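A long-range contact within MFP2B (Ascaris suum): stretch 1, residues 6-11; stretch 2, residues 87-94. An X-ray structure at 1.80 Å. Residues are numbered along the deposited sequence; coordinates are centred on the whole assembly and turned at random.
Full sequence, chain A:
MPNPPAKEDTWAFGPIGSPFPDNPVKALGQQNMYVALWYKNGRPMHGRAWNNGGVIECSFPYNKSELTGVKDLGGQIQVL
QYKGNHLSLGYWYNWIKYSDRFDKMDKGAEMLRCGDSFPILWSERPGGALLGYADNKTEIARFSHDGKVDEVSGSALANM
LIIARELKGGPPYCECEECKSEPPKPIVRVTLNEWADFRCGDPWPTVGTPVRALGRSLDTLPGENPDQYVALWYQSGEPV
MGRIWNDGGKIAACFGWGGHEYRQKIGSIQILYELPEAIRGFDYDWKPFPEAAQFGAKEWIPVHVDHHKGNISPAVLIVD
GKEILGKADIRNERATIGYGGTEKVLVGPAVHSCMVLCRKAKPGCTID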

# COMPACT_ATOMS: atom_id res chain seq x y z
N ALA A 6 18.04 -21.19 -3.64
CA ALA A 6 17.33 -19.86 -3.50
C ALA A 6 17.98 -18.76 -4.36
O ALA A 6 19.19 -18.60 -4.35
CB ALA A 6 17.30 -19.44 -2.06
N LYS A 7 17.17 -18.03 -5.14
CA LYS A 7 17.64 -16.85 -5.86
C LYS A 7 18.02 -15.78 -4.84
O LYS A 7 17.62 -15.82 -3.68
CB LYS A 7 16.61 -16.28 -6.85
CG LYS A 7 16.01 -17.26 -7.87
CD LYS A 7 16.05 -16.69 -9.30
CE LYS A 7 14.78 -17.06 -10.13
NZ LYS A 7 14.18 -15.87 -10.87
N GLU A 8 18.83 -14.84 -5.29
CA GLU A 8 19.20 -13.70 -4.46
C GLU A 8 18.04 -12.72 -4.50
O GLU A 8 17.27 -12.70 -5.47
CB GLU A 8 20.41 -12.96 -5.03
CG GLU A 8 21.71 -13.73 -5.10
CD GLU A 8 22.72 -13.06 -6.02
OE1 GLU A 8 22.47 -11.90 -6.51
OE2 GLU A 8 23.78 -13.68 -6.24
N ASP A 9 18.01 -11.82 -3.53
CA ASP A 9 17.03 -10.75 -3.55
C ASP A 9 17.14 -9.91 -4.79
O ASP A 9 18.24 -9.65 -5.29
CB ASP A 9 17.24 -9.87 -2.31
CG ASP A 9 17.29 -10.66 -1.06
OD1 ASP A 9 16.28 -11.30 -0.73
OD2 ASP A 9 18.31 -10.72 -0.36
N THR A 10 16.02 -9.46 -5.30
CA THR A 10 16.01 -8.53 -6.41
C THR A 10 15.73 -7.14 -5.91
O THR A 10 14.65 -6.86 -5.35
CB THR A 10 14.95 -8.87 -7.45
OG1 THR A 10 15.24 -10.12 -8.06
CG2 THR A 10 14.99 -7.89 -8.59
N TRP A 11 16.68 -6.27 -6.19
CA TRP A 11 16.56 -4.84 -5.96
C TRP A 11 16.34 -4.22 -7.31
O TRP A 11 17.28 -4.03 -8.11
CB TRP A 11 17.82 -4.30 -5.25
CG TRP A 11 17.94 -4.86 -3.88
CD1 TRP A 11 18.64 -5.95 -3.52
CD2 TRP A 11 17.29 -4.38 -2.69
NE1 TRP A 11 18.51 -6.17 -2.17
CE2 TRP A 11 17.69 -5.22 -1.64
CE3 TRP A 11 16.47 -3.31 -2.39
CZ2 TRP A 11 17.26 -5.05 -0.32
CZ3 TRP A 11 16.07 -3.13 -1.08
CH2 TRP A 11 16.45 -4.00 -0.06
N LEU A 87 8.05 -21.00 -5.19
CA LEU A 87 8.39 -22.09 -6.11
C LEU A 87 9.48 -21.71 -7.10
O LEU A 87 10.37 -22.52 -7.35
CB LEU A 87 7.16 -22.54 -6.90
CG LEU A 87 5.98 -23.06 -6.08
CD1 LEU A 87 4.88 -23.55 -7.05
CD2 LEU A 87 6.42 -24.13 -5.10
N SER A 88 9.38 -20.52 -7.68
CA SER A 88 10.38 -20.02 -8.65
C SER A 88 11.56 -19.30 -7.98
O SER A 88 12.65 -19.25 -8.56
CB SER A 88 9.75 -19.11 -9.71
OG SER A 88 9.14 -17.94 -9.16
N LEU A 89 11.36 -18.77 -6.77
CA LEU A 89 12.39 -17.97 -6.10
C LEU A 89 13.18 -18.70 -5.02
O LEU A 89 14.36 -18.39 -4.77
CB LEU A 89 11.74 -16.71 -5.50
CG LEU A 89 11.08 -15.80 -6.52
CD1 LEU A 89 10.30 -14.72 -5.78
CD2 LEU A 89 12.08 -15.18 -7.48
N GLY A 90 12.57 -19.66 -4.36
CA GLY A 90 13.24 -20.35 -3.26
C GLY A 90 13.14 -19.67 -1.91
O GLY A 90 13.68 -20.15 -0.92
N TYR A 91 12.40 -18.55 -1.85
CA TYR A 91 12.25 -17.82 -0.59
C TYR A 91 10.96 -17.02 -0.60
O TYR A 91 10.36 -16.75 -1.65
CB TYR A 91 13.45 -16.85 -0.34
CG TYR A 91 13.56 -15.75 -1.33
CD1 TYR A 91 13.01 -14.48 -1.09
CD2 TYR A 91 14.24 -15.93 -2.52
CE1 TYR A 91 13.10 -13.47 -2.04
CE2 TYR A 91 14.34 -14.90 -3.45
CZ TYR A 91 13.76 -13.68 -3.21
OH TYR A 91 13.84 -12.71 -4.16
N TRP A 92 10.54 -16.64 0.59
CA TRP A 92 9.52 -15.59 0.78
C TRP A 92 9.95 -14.74 1.97
O TRP A 92 10.76 -15.16 2.80
CB TRP A 92 8.11 -16.18 1.04
CG TRP A 92 8.01 -17.21 2.16
CD1 TRP A 92 8.34 -18.55 2.09
CD2 TRP A 92 7.48 -17.02 3.47
NE1 TRP A 92 8.09 -19.17 3.28
CE2 TRP A 92 7.55 -18.27 4.15
CE3 TRP A 92 6.96 -15.93 4.16
CZ2 TRP A 92 7.14 -18.44 5.47
CZ3 TRP A 92 6.52 -16.11 5.47
CH2 TRP A 92 6.63 -17.35 6.11
N TYR A 93 9.45 -13.51 2.01
CA TYR A 93 9.85 -12.56 3.04
C TYR A 93 8.89 -12.59 4.22
O TYR A 93 7.66 -12.65 4.06
CB TYR A 93 9.90 -11.16 2.45
CG TYR A 93 11.03 -10.92 1.47
CD1 TYR A 93 10.82 -10.18 0.31
CD2 TYR A 93 12.33 -11.38 1.73
CE1 TYR A 93 11.85 -9.91 -0.56
CE2 TYR A 93 13.36 -11.10 0.84
CZ TYR A 93 13.12 -10.38 -0.28
OH TYR A 93 14.14 -10.11 -1.18
N ASN A 94 9.47 -12.61 5.40
CA ASN A 94 8.72 -12.62 6.65
C ASN A 94 9.29 -11.53 7.56
O ASN A 94 10.49 -11.51 7.82
CB ASN A 94 8.86 -13.99 7.31
CG ASN A 94 7.92 -14.19 8.48
OD1 ASN A 94 6.96 -13.45 8.66
ND2 ASN A 94 8.20 -15.21 9.28
O HOH W 1 14.40 -12.26 -6.99
O HOH W 2 13.57 -10.20 -3.96

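The two stretches meet at a marked angle, their end-to-end directions lying 72° apart, so they touch along a short diagonal rather than pairing as strands over their full length. Stretch 1 is extended through residues 7 to 9, with phi near -60° to -80° and psi near 150°. Stretch 2 enters as the end of a helix, turns at Gly90, and leaves as a strand from Trp92 onward. The backbones come nearest at this turn, where the CA atoms of Ala6 and Gly90 are 4.1 Å apart.

A single backbone hydrogen bond joins the two stretches here: Lys7 N donates to Leu89 O at 2.9 Å, with an N-H...O angle of 156°. A carbonyl in the last turn of a helix lacks the amide partner that a continuing helix would supply, and the extended chain of stretch 1 provides a donor. The same oxygen receives a second, weaker approach, a CA-H...O contact of 3.5 Å from Ala6 CA to Leu89 O.

Gly90 suits this crossing for two reasons. It is the first residue to leave helical geometry, and its positive phi of 85° would jam a side chain against the preceding carbonyl oxygen. An ideal CB would also point toward stretch 1 and lie 2.7 Å from Ala6 CA, a clash. The absence of a side chain therefore permits both the turn and the close approach, while the small methyl of Ala6 fits nearby, its CB 3.9 Å from Gly90 O.

Lys7 extends along the end of the helix. Its CE lies 3.4 Å from Ser88 O, and its NZ is 4.0 Å from CD2 of Leu89, so the side chain lies over the end of the helix, with its methylene CE against the Ser88 carbonyl and its charged NZ passing the methyl of Leu89 without a polar partner there; the residue remains exposed, as suits a lysine. Leu89 is buried, and its nonpolar side chain suits that setting.

Beyond the turn, Tyr91 points toward stretch 1, and its ring runs beside the extended backbone. Its CE2 is 3.4 Å from Lys7 O, a contact that is oblique to the ring. The flat aromatic group fills the space beside the chain, while its hydroxyl reaches two waters. Water 1 links Tyr91 OH (2.9 Å) to Thr10 OG1 (2.5 Å) and donates to Glu8 O at 3.3 Å. Water 2 lies 2.5 Å from Tyr91 OH, accepts from Thr10 N at 2.9 Å and donates to Tyr93 OH at 2.8 Å. The waters thus bridge Tyr91 OH to Glu8 O, Thr10 OG1 and Thr10 N, none of which it bonds directly, and water 2 also gives Tyr93 OH a donor in addition to its direct bond to Asp9.

Tyr93, two residues farther along, also points toward stretch 1 and makes the direct side-chain hydrogen bond: its OH donates to Asp9 OD1 at a very short 2.5 Å. A phenol is a good donor and a carboxylate a strong acceptor. Although the CA-to-CB bond of Asp9 points sideways, the end of its side chain comes nearer and brings OD1 to the ring edge, close to its plane, where the hydroxyl can reach it.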